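Local coordinates for tyrosine--tRNA ligase (Aeropyrum pernix, PDB 2CYA), which probably attaches tyrosine to tRNA(Tyr) in two steps, first activating the amino acid with ATP and then passing it to the acceptor end of the tRNA, at residues Tyr42-Trp52 with Ile91-Val101; Arg9-Thr17 with Lys58-Val67. All blocks are in the same frame, centred on the assembly; numbering follows the deposited sequence.

Contact 1: residues Tyr42-Trp52 with Ile91-Val101; sequences YEPSGVAHIGW and IRAAARIVRRV. With SO4 (sulfate ion), chain C.
The segment from Y42, at the end of a strand, to W52, at the start of the next helix, carries H49-I50-G51-W52, the counterpart of the class I HIGH signature, and lies along the 91-101 helix with V98 at the middle of the contact. Y42 has CG between its backbone N and carbonyl carbon (chi1 80°), which brings the phenol down on V98, OH lying 3.2 Å from V98 CB. V98 CG1 meets the ring obliquely near CZ, while CG2 reaches the edge of the indole, 3.5 Å from W52 CZ3. Further along, P44, the centre of an inverse gamma turn, lays CB 3.3 Å from I91 O and fits against A94 and A95.

Two waters add polar links: one accepts from Y42 OH and donates to A95 O; the other donates to both G46 O and A94 O.

The far edge of the indole faces a sulfate, probably from the crystallisation liquor, whose O4 accepts from W52 NE1 at 2.9 Å and from H49 NE2 at 3.0 Å. H49 ND1 accepts from G51 N (3.0 Å), a capping bond that helps hold NE2 toward the anion. An alanine in place of W52 would probably leave sulfate O4 without one donor and open a gap beside V98 CG2. K241 of the KMSKS motif also bonds to this sulfate; HIGH and KMSKS elements converging so, here probably to bind ATP, are typical of class I synthetases.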
loop_
_atom_site.group_PDB
_atom_site.type_symbol
_atom_site.label_atom_id
_atom_site.label_comp_id
_atom_site.label_asym_id
_atom_site.label_seq_id
_atom_site.Cartn_x
_atom_site.Cartn_y
_atom_site.Cartn_z
ATOM N N TYR A 42 -12.026 -13.078 5.837
ATOM C CA TYR A 42 -13.256 -12.369 6.129
ATOM C C TYR A 42 -12.976 -11.238 7.100
ATOM O O TYR A 42 -12.056 -11.324 7.913
ATOM C CB TYR A 42 -14.271 -13.336 6.749
ATOM C CG TYR A 42 -14.025 -13.585 8.214
ATOM C CD1 TYR A 42 -14.717 -12.862 9.184
ATOM C CD2 TYR A 42 -13.034 -14.489 8.637
ATOM C CE1 TYR A 42 -14.427 -13.024 10.554
ATOM C CE2 TYR A 42 -12.739 -14.659 10.002
ATOM C CZ TYR A 42 -13.443 -13.922 10.947
ATOM O OH TYR A 42 -13.177 -14.085 12.293
ATOM N N GLU A 43 -13.789 -10.190 7.025
ATOM C CA GLU A 43 -13.647 -9.057 7.925
ATOM C C GLU A 43 -14.417 -9.336 9.220
ATOM O O GLU A 43 -15.622 -9.599 9.180
ATOM C CB GLU A 43 -14.227 -7.777 7.289
ATOM C CG GLU A 43 -13.456 -7.191 6.104
ATOM C CD GLU A 43 -14.191 -6.007 5.468
ATOM O OE1 GLU A 43 -14.801 -5.198 6.196
ATOM O OE2 GLU A 43 -14.164 -5.877 4.232
ATOM N N PRO A 44 -13.731 -9.320 10.379
ATOM C CA PRO A 44 -14.460 -9.565 11.631
ATOM C C PRO A 44 -15.091 -8.199 11.905
ATOM O O PRO A 44 -14.526 -7.351 12.617
ATOM C CB PRO A 44 -13.350 -9.912 12.630
ATOM C CG PRO A 44 -12.171 -10.362 11.742
ATOM C CD PRO A 44 -12.270 -9.395 10.585
ATOM N N SER A 45 -16.253 -7.982 11.308
ATOM C CA SER A 45 -16.926 -6.701 11.374
ATOM C C SER A 45 -18.100 -6.555 12.329
ATOM O O SER A 45 -18.794 -5.533 12.287
ATOM C CB SER A 45 -17.394 -6.341 9.973
ATOM O OG SER A 45 -18.253 -7.362 9.497
ATOM N N GLY A 46 -18.329 -7.553 13.175
ATOM C CA GLY A 46 -19.444 -7.480 14.104
ATOM C C GLY A 46 -19.846 -8.865 14.582
ATOM O O GLY A 46 -19.110 -9.827 14.394
ATOM N N VAL A 47 -21.016 -8.980 15.194
ATOM C CA VAL A 47 -21.462 -10.279 15.673
ATOM C C VAL A 47 -21.852 -11.148 14.477
ATOM O O VAL A 47 -22.565 -10.711 13.574
ATOM C CB VAL A 47 -22.680 -10.146 16.615
ATOM C CG1 VAL A 47 -23.048 -11.518 17.189
ATOM C CG2 VAL A 47 -22.368 -9.154 17.739
ATOM N N ALA A 48 -21.370 -12.383 14.470
ATOM C CA ALA A 48 -21.691 -13.288 13.385
ATOM C C ALA A 48 -23.205 -13.500 13.234
ATOM O O ALA A 48 -23.922 -13.668 14.218
ATOM C CB ALA A 48 -21.012 -14.615 13.614
ATOM N N HIS A 49 -23.686 -13.464 11.997
ATOM C CA HIS A 49 -25.094 -13.722 11.753
ATOM C C HIS A 49 -25.147 -15.031 10.956
ATOM O O HIS A 49 -24.114 -15.539 10.529
ATOM C CB HIS A 49 -25.756 -12.550 11.020
ATOM C CG HIS A 49 -25.103 -12.187 9.728
ATOM N ND1 HIS A 49 -25.227 -12.954 8.590
ATOM C CD2 HIS A 49 -24.356 -11.112 9.380
ATOM C CE1 HIS A 49 -24.586 -12.365 7.594
ATOM N NE2 HIS A 49 -24.050 -11.246 8.046
ATOM N N ILE A 50 -26.333 -15.580 10.742
ATOM C CA ILE A 50 -26.404 -16.879 10.090
ATOM C C ILE A 50 -25.850 -16.970 8.681
ATOM O O ILE A 50 -25.538 -18.064 8.213
ATOM C CB ILE A 50 -27.845 -17.416 10.121
ATOM C CG1 ILE A 50 -28.801 -16.458 9.374
ATOM C CG2 ILE A 50 -28.272 -17.592 11.581
ATOM C CD1 ILE A 50 -30.221 -17.011 9.261
ATOM N N GLY A 51 -25.702 -15.827 8.013
ATOM C CA GLY A 51 -25.188 -15.838 6.659
ATOM C C GLY A 51 -23.789 -16.393 6.578
ATOM O O GLY A 51 -23.410 -17.036 5.595
ATOM N N TRP A 52 -23.015 -16.150 7.626
ATOM C CA TRP A 52 -21.636 -16.613 7.680
ATOM C C TRP A 52 -21.558 -18.124 7.827
ATOM O O TRP A 52 -20.530 -18.726 7.493
ATOM C CB TRP A 52 -20.896 -15.946 8.846
ATOM C CG TRP A 52 -20.700 -14.460 8.674
ATOM C CD1 TRP A 52 -21.174 -13.675 7.645
ATOM C CD2 TRP A 52 -20.030 -13.572 9.578
ATOM N NE1 TRP A 52 -20.845 -12.355 7.865
ATOM C CE2 TRP A 52 -20.147 -12.262 9.044
ATOM C CE3 TRP A 52 -19.345 -13.750 10.787
ATOM C CZ2 TRP A 52 -19.602 -11.138 9.686
ATOM C CZ3 TRP A 52 -18.801 -12.629 11.424
ATOM C CH2 TRP A 52 -18.936 -11.341 10.870
ATOM N N ILE A 91 -12.553 -5.554 16.831
ATOM C CA ILE A 91 -12.448 -6.365 15.629
ATOM C C ILE A 91 -11.859 -7.724 16.003
ATOM O O ILE A 91 -12.318 -8.756 15.517
ATOM C CB ILE A 91 -11.565 -5.685 14.577
ATOM C CG1 ILE A 91 -12.270 -4.432 14.064
ATOM C CG2 ILE A 91 -11.241 -6.667 13.436
ATOM C CD1 ILE A 91 -11.462 -3.650 13.030
ATOM N N ARG A 92 -10.860 -7.716 16.879
ATOM C CA ARG A 92 -10.223 -8.947 17.330
ATOM C C ARG A 92 -11.231 -9.775 18.111
ATOM O O ARG A 92 -11.260 -10.999 18.002
ATOM C CB ARG A 92 -9.034 -8.645 18.247
ATOM C CG ARG A 92 -7.716 -9.277 17.791
ATOM C CD ARG A 92 -6.754 -8.231 17.250
ATOM N NE ARG A 92 -6.543 -7.165 18.234
ATOM C CZ ARG A 92 -5.790 -6.084 18.035
ATOM N NH1 ARG A 92 -5.159 -5.912 16.874
ATOM N NH2 ARG A 92 -5.680 -5.174 19.000
ATOM N N ALA A 93 -12.047 -9.084 18.904
ATOM C CA ALA A 93 -13.054 -9.737 19.719
ATOM C C ALA A 93 -14.071 -10.421 18.825
ATOM O O ALA A 93 -14.509 -11.518 19.129
ATOM C CB ALA A 93 -13.739 -8.726 20.617
ATOM N N ALA A 94 -14.437 -9.778 17.718
ATOM C CA ALA A 94 -15.394 -10.371 16.795
ATOM C C ALA A 94 -14.804 -11.657 16.203
ATOM O O ALA A 94 -15.533 -12.617 15.956
ATOM C CB ALA A 94 -15.768 -9.369 15.672
ATOM N N ALA A 95 -13.485 -11.678 16.001
ATOM C CA ALA A 95 -12.793 -12.857 15.456
ATOM C C ALA A 95 -12.757 -14.012 16.467
ATOM O O ALA A 95 -12.871 -15.187 16.087
ATOM C CB ALA A 95 -11.363 -12.488 15.029
ATOM N N ARG A 96 -12.585 -13.698 17.751
ATOM C CA ARG A 96 -12.571 -14.762 18.760
ATOM C C ARG A 96 -13.959 -15.414 18.804
ATOM O O ARG A 96 -14.087 -16.613 18.992
ATOM C CB ARG A 96 -12.234 -14.216 20.144
ATOM C CG ARG A 96 -10.845 -13.637 20.265
ATOM C CD ARG A 96 -10.433 -13.607 21.737
ATOM N NE ARG A 96 -11.249 -12.682 22.518
ATOM C CZ ARG A 96 -11.099 -11.360 22.508
ATOM N NH1 ARG A 96 -10.153 -10.795 21.755
ATOM N NH2 ARG A 96 -11.903 -10.601 23.249
ATOM N N ILE A 97 -14.998 -14.616 18.613
ATOM C CA ILE A 97 -16.349 -15.149 18.618
ATOM C C ILE A 97 -16.565 -16.046 17.392
ATOM O O ILE A 97 -17.148 -17.125 17.494
ATOM C CB ILE A 97 -17.373 -14.004 18.654
ATOM C CG1 ILE A 97 -17.266 -13.288 20.007
ATOM C CG2 ILE A 97 -18.794 -14.546 18.475
ATOM C CD1 ILE A 97 -18.170 -12.073 20.156
ATOM N N VAL A 98 -16.082 -15.612 16.236
ATOM C CA VAL A 98 -16.206 -16.410 15.028
ATOM C C VAL A 98 -15.556 -17.786 15.236
ATOM O O VAL A 98 -16.123 -18.798 14.823
ATOM C CB VAL A 98 -15.571 -15.661 13.813
ATOM C CG1 VAL A 98 -15.315 -16.621 12.637
ATOM C CG2 VAL A 98 -16.525 -14.517 13.380
ATOM N N ARG A 99 -14.386 -17.844 15.880
ATOM C CA ARG A 99 -13.755 -19.148 16.094
ATOM C C ARG A 99 -14.644 -20.062 16.929
ATOM O O ARG A 99 -14.752 -21.261 16.652
ATOM C CB ARG A 99 -12.401 -19.030 16.797
ATOM C CG ARG A 99 -11.276 -18.601 15.899
ATOM C CD ARG A 99 -9.938 -18.598 16.620
ATOM N NE ARG A 99 -9.330 -17.272 16.522
ATOM C CZ ARG A 99 -9.064 -16.479 17.558
ATOM N NH1 ARG A 99 -9.336 -16.872 18.800
ATOM N NH2 ARG A 99 -8.566 -15.269 17.347
ATOM N N ARG A 100 -15.266 -19.487 17.953
ATOM C CA ARG A 100 -16.131 -20.255 18.837
ATOM C C ARG A 100 -17.376 -20.705 18.102
ATOM O O ARG A 100 -17.854 -21.817 18.302
ATOM C CB ARG A 100 -16.524 -19.422 20.061
ATOM C CG ARG A 100 -17.452 -20.132 21.046
ATOM C CD ARG A 100 -16.875 -21.451 21.520
ATOM N NE ARG A 100 -15.543 -21.281 22.089
ATOM C CZ ARG A 100 -15.294 -20.638 23.221
ATOM N NH1 ARG A 100 -16.296 -20.109 23.914
ATOM N NH2 ARG A 100 -14.042 -20.503 23.648
ATOM N N VAL A 101 -17.904 -19.827 17.259
ATOM C CA VAL A 101 -19.093 -20.145 16.488
ATOM C C VAL A 101 -18.786 -21.280 15.519
ATOM O O VAL A 101 -19.584 -22.209 15.373
ATOM C CB VAL A 101 -19.575 -18.929 15.673
ATOM C CG1 VAL A 101 -20.619 -19.381 14.639
ATOM C CG2 VAL A 101 -20.171 -17.855 16.614
HETATM S S SO4 C . -21.271 -8.824 6.529
HETATM O O1 SO4 C . -22.067 -9.551 5.443
HETATM O O2 SO4 C . -19.790 -9.076 6.249
HETATM O O3 SO4 C . -21.495 -7.433 6.356
HETATM O O4 SO4 C . -21.547 -9.539 7.724
HETATM O O HOH W 1 -11.997 -16.071 13.578
HETATM O O HOH W 2 -18.304 -12.085 15.722
#

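Contact 2: residues Arg9-Thr17 with Lys58-Val67; sequences RFNRIARNT and KVKDLVEAGV
R9 reaches across to the end of the 58-64 helix and grips A65 O side-on, with NE at 2.8 Å from that oxygen and NH2 also bonded to it. A bend at chi3 (76°) swings the guanidinium round until the carbonyl oxygen lies at its edge, in its plane. One turn on, I13 fills the apolar middle. Its CG1 packs 3.6 Å from A65 CB, and its CG2 branch meets L62 CD1, the two side chains crossing at about a right angle.

The helix segments 9-14 and 58-64 run antiparallel at 166°, their axes 8.5 Å apart. The second is the tail of the helix in a Rossmann-fold beta-alpha-beta crossover, leading from strand 37-42 to strand 68-73. It ends in a Schellman motif, with G66 as the C-prime residue at positive phi, just where R9 takes hold.

Along one flank of the helix pair the groups are charged. R15 NH1 donates to D61 OD1 at 3.1 Å, coming in above the carboxylate plane although the oxygen lies near the plane of the guanidinium. R12 sets the edge of its own guanidinium against a face of R15's, so two like charges sit close; D61, E64 and D288, which pairs with R15, probably temper this. E64 OE1 stands over one face of the R12 group, 3.5 Å from NH1, a salt bridge of charges alone with no N-H pointing at it. K58, bent at chi2 and chi3, curls its amine back to the end of the 9-14 helix, where NZ donates to I13 O at 3.2 Å from above the carbonyl plane; T17 CG2 packs on K58 CE at 3.8 Å.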
loop_
_atom_site.group_PDB
_atom_site.type_symbol
_atom_site.label_atom_id
_atom_site.label_comp_id
_atom_site.label_asym_id
_atom_site.label_seq_id
_atom_site.Cartn_x
_atom_site.Cartn_y
_atom_site.Cartn_z
ATOM N N ARG A 9 -14.324 -35.882 -3.925
ATOM C CA ARG A 9 -13.726 -34.683 -3.342
ATOM C C ARG A 9 -14.320 -33.479 -4.031
ATOM O O ARG A 9 -14.713 -32.511 -3.378
ATOM C CB ARG A 9 -12.212 -34.667 -3.529
ATOM C CG ARG A 9 -11.494 -35.745 -2.775
ATOM C CD ARG A 9 -10.028 -35.728 -3.106
ATOM N NE ARG A 9 -9.325 -34.641 -2.432
ATOM C CZ ARG A 9 -8.052 -34.337 -2.660
ATOM N NH1 ARG A 9 -7.356 -35.033 -3.553
ATOM N NH2 ARG A 9 -7.465 -33.361 -1.979
ATOM N N PHE A 10 -14.412 -33.550 -5.354
ATOM C CA PHE A 10 -14.961 -32.448 -6.109
ATOM C C PHE A 10 -16.400 -32.121 -5.716
ATOM O O PHE A 10 -16.704 -30.962 -5.412
ATOM C CB PHE A 10 -14.903 -32.718 -7.608
ATOM C CG PHE A 10 -15.497 -31.608 -8.441
ATOM C CD1 PHE A 10 -14.739 -30.503 -8.797
ATOM C CD2 PHE A 10 -16.830 -31.655 -8.835
ATOM C CE1 PHE A 10 -15.296 -29.454 -9.534
ATOM C CE2 PHE A 10 -17.404 -30.618 -9.567
ATOM C CZ PHE A 10 -16.635 -29.512 -9.919
ATOM N N ASN A 11 -17.288 -33.121 -5.717
ATOM C CA ASN A 11 -18.694 -32.853 -5.367
ATOM C C ASN A 11 -18.829 -32.340 -3.941
ATOM O O ASN A 11 -19.733 -31.576 -3.635
ATOM C CB ASN A 11 -19.565 -34.097 -5.529
ATOM C CG ASN A 11 -19.701 -34.533 -6.973
ATOM O OD1 ASN A 11 -19.878 -33.712 -7.874
ATOM N ND2 ASN A 11 -19.639 -35.837 -7.195
ATOM N N ARG A 12 -17.935 -32.776 -3.073
ATOM C CA ARG A 12 -17.956 -32.339 -1.691
ATOM C C ARG A 12 -17.570 -30.851 -1.626
ATOM O O ARG A 12 -18.158 -30.084 -0.873
ATOM C CB ARG A 12 -16.974 -33.174 -0.873
ATOM C CG ARG A 12 -16.456 -32.483 0.380
ATOM C CD ARG A 12 -16.686 -33.341 1.594
ATOM N NE ARG A 12 -18.118 -33.520 1.825
ATOM C CZ ARG A 12 -18.635 -34.475 2.592
ATOM N NH1 ARG A 12 -17.836 -35.343 3.200
ATOM N NH2 ARG A 12 -19.952 -34.556 2.754
ATOM N N ILE A 13 -16.577 -30.465 -2.418
ATOM C CA ILE A 13 -16.123 -29.080 -2.471
ATOM C C ILE A 13 -17.127 -28.214 -3.229
ATOM O O ILE A 13 -17.428 -27.093 -2.811
ATOM C CB ILE A 13 -14.733 -28.973 -3.169
ATOM C CG1 ILE A 13 -13.662 -29.572 -2.269
ATOM C CG2 ILE A 13 -14.413 -27.533 -3.503
ATOM C CD1 ILE A 13 -12.325 -29.734 -2.943
ATOM N N ALA A 14 -17.664 -28.731 -4.329
ATOM C CA ALA A 14 -18.607 -27.965 -5.135
ATOM C C ALA A 14 -20.004 -27.808 -4.556
ATOM O O ALA A 14 -20.691 -26.832 -4.857
ATOM C CB ALA A 14 -18.711 -28.569 -6.529
ATOM N N ARG A 15 -20.423 -28.762 -3.734
ATOM C CA ARG A 15 -21.764 -28.748 -3.150
ATOM C C ARG A 15 -22.204 -27.389 -2.592
ATOM O O ARG A 15 -21.556 -26.816 -1.722
ATOM C CB ARG A 15 -21.874 -29.848 -2.069
ATOM C CG ARG A 15 -21.725 -29.377 -0.628
ATOM C CD ARG A 15 -21.020 -30.395 0.279
ATOM N NE ARG A 15 -21.792 -31.607 0.497
ATOM C CZ ARG A 15 -21.897 -32.226 1.671
ATOM N NH1 ARG A 15 -21.279 -31.741 2.745
ATOM N NH2 ARG A 15 -22.624 -33.334 1.770
ATOM N N ASN A 16 -23.297 -26.878 -3.152
ATOM C CA ASN A 16 -23.912 -25.626 -2.745
ATOM C C ASN A 16 -23.198 -24.311 -3.068
ATOM O O ASN A 16 -23.620 -23.242 -2.627
ATOM C CB ASN A 16 -24.232 -25.687 -1.253
ATOM C CG ASN A 16 -25.367 -26.643 -0.951
ATOM O OD1 ASN A 16 -26.450 -26.548 -1.549
ATOM N ND2 ASN A 16 -25.130 -27.573 -0.023
ATOM N N THR A 17 -22.127 -24.383 -3.841
ATOM C CA THR A 17 -21.424 -23.183 -4.219
ATOM C C THR A 17 -22.157 -22.535 -5.394
ATOM O O THR A 17 -22.910 -23.200 -6.115
ATOM C CB THR A 17 -19.990 -23.521 -4.625
ATOM O OG1 THR A 17 -20.010 -24.448 -5.717
ATOM C CG2 THR A 17 -19.261 -24.151 -3.455
ATOM N N LYS A 58 -18.772 -24.571 4.357
ATOM C CA LYS A 58 -17.939 -24.828 3.198
ATOM C C LYS A 58 -16.504 -25.077 3.671
ATOM O O LYS A 58 -15.801 -25.914 3.110
ATOM C CB LYS A 58 -18.024 -23.661 2.213
ATOM C CG LYS A 58 -17.407 -23.915 0.845
ATOM C CD LYS A 58 -17.761 -25.297 0.254
ATOM C CE LYS A 58 -19.263 -25.521 0.116
ATOM N NZ LYS A 58 -19.521 -26.891 -0.443
ATOM N N VAL A 59 -16.074 -24.368 4.714
ATOM C CA VAL A 59 -14.736 -24.587 5.250
ATOM C C VAL A 59 -14.699 -26.049 5.686
ATOM O O VAL A 59 -13.749 -26.781 5.394
ATOM C CB VAL A 59 -14.442 -23.674 6.462
ATOM C CG1 VAL A 59 -13.097 -24.047 7.083
ATOM C CG2 VAL A 59 -14.427 -22.205 6.010
ATOM N N LYS A 60 -15.747 -26.477 6.380
ATOM C CA LYS A 60 -15.835 -27.869 6.825
ATOM C C LYS A 60 -15.699 -28.815 5.631
ATOM O O LYS A 60 -14.953 -29.784 5.712
ATOM C CB LYS A 60 -17.166 -28.141 7.535
ATOM C CG LYS A 60 -17.322 -29.612 7.946
ATOM C CD LYS A 60 -18.490 -29.820 8.915
ATOM C CE LYS A 60 -18.674 -31.309 9.243
ATOM N NZ LYS A 60 -19.437 -31.543 10.510
ATOM N N ASP A 61 -16.402 -28.535 4.527
ATOM C CA ASP A 61 -16.313 -29.388 3.337
ATOM C C ASP A 61 -14.878 -29.457 2.771
ATOM O O ASP A 61 -14.377 -30.543 2.475
ATOM C CB ASP A 61 -17.239 -28.907 2.205
ATOM C CG ASP A 61 -18.728 -29.094 2.514
ATOM O OD1 ASP A 61 -19.053 -29.789 3.486
ATOM O OD2 ASP A 61 -19.578 -28.545 1.771
ATOM N N LEU A 62 -14.226 -28.306 2.594
ATOM C CA LEU A 62 -12.861 -28.292 2.060
ATOM C C LEU A 62 -11.907 -29.091 2.926
ATOM O O LEU A 62 -11.092 -29.856 2.409
ATOM C CB LEU A 62 -12.341 -26.860 1.898
ATOM C CG LEU A 62 -12.578 -26.305 0.496
ATOM C CD1 LEU A 62 -14.075 -26.249 0.211
ATOM C CD2 LEU A 62 -11.968 -24.920 0.381
ATOM N N VAL A 63 -12.011 -28.922 4.240
ATOM C CA VAL A 63 -11.149 -29.665 5.157
ATOM C C VAL A 63 -11.358 -31.183 5.016
ATOM O O VAL A 63 -10.396 -31.946 5.010
ATOM C CB VAL A 63 -11.430 -29.279 6.633
ATOM C CG1 VAL A 63 -10.751 -30.278 7.586
ATOM C CG2 VAL A 63 -10.929 -27.865 6.905
ATOM N N GLU A 64 -12.611 -31.618 4.908
ATOM C CA GLU A 64 -12.895 -33.053 4.791
ATOM C C GLU A 64 -12.515 -33.557 3.411
ATOM O O GLU A 64 -12.397 -34.760 3.195
ATOM C CB GLU A 64 -14.380 -33.349 5.096
ATOM C CG GLU A 64 -14.811 -32.888 6.502
ATOM C CD GLU A 64 -16.275 -33.188 6.843
ATOM O OE1 GLU A 64 -17.146 -33.197 5.936
ATOM O OE2 GLU A 64 -16.554 -33.394 8.042
ATOM N N ALA A 65 -12.302 -32.637 2.480
ATOM C CA ALA A 65 -11.907 -33.010 1.128
ATOM C C ALA A 65 -10.377 -33.026 0.989
ATOM O O ALA A 65 -9.838 -33.128 -0.115
ATOM C CB ALA A 65 -12.534 -32.055 0.121
ATOM N N GLY A 66 -9.673 -32.933 2.114
ATOM C CA GLY A 66 -8.225 -32.974 2.057
ATOM C C GLY A 66 -7.457 -31.668 1.850
ATOM O O GLY A 66 -6.230 -31.701 1.799
ATOM N N VAL A 67 -8.140 -30.528 1.742
ATOM C CA VAL A 67 -7.453 -29.235 1.556
ATOM C C VAL A 67 -6.828 -28.710 2.860
ATOM O O VAL A 67 -7.489 -28.704 3.887
ATOM C CB VAL A 67 -8.436 -28.161 1.031
ATOM C CG1 VAL A 67 -7.712 -26.814 0.888
ATOM C CG2 VAL A 67 -9.037 -28.606 -0.327
#

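In the fold
From the N terminus, the chain runs through helix 5-14, strand 19-21, helix 23-32 and strand 37-42 before helix 51-64 returns to residues 9-17, so contact 2 closes a loop of 40 residues. Within that loop lies 42-52, the first half of contact 1; its partner, 91-101, comes only after strand 68-73 and helix 75-80, closing a loop of 38 residues. The two loops therefore cross. Helix 51-64 is shared: its beginning belongs to contact 1 and its end to contact 2, with the contact centres about 22 Å apart. Contact 2 thus ties the N-terminal helix to this crossover helix, while contact 1 joins the loop after strand 37-42, which probably helps bind ATP, to helix 88-104.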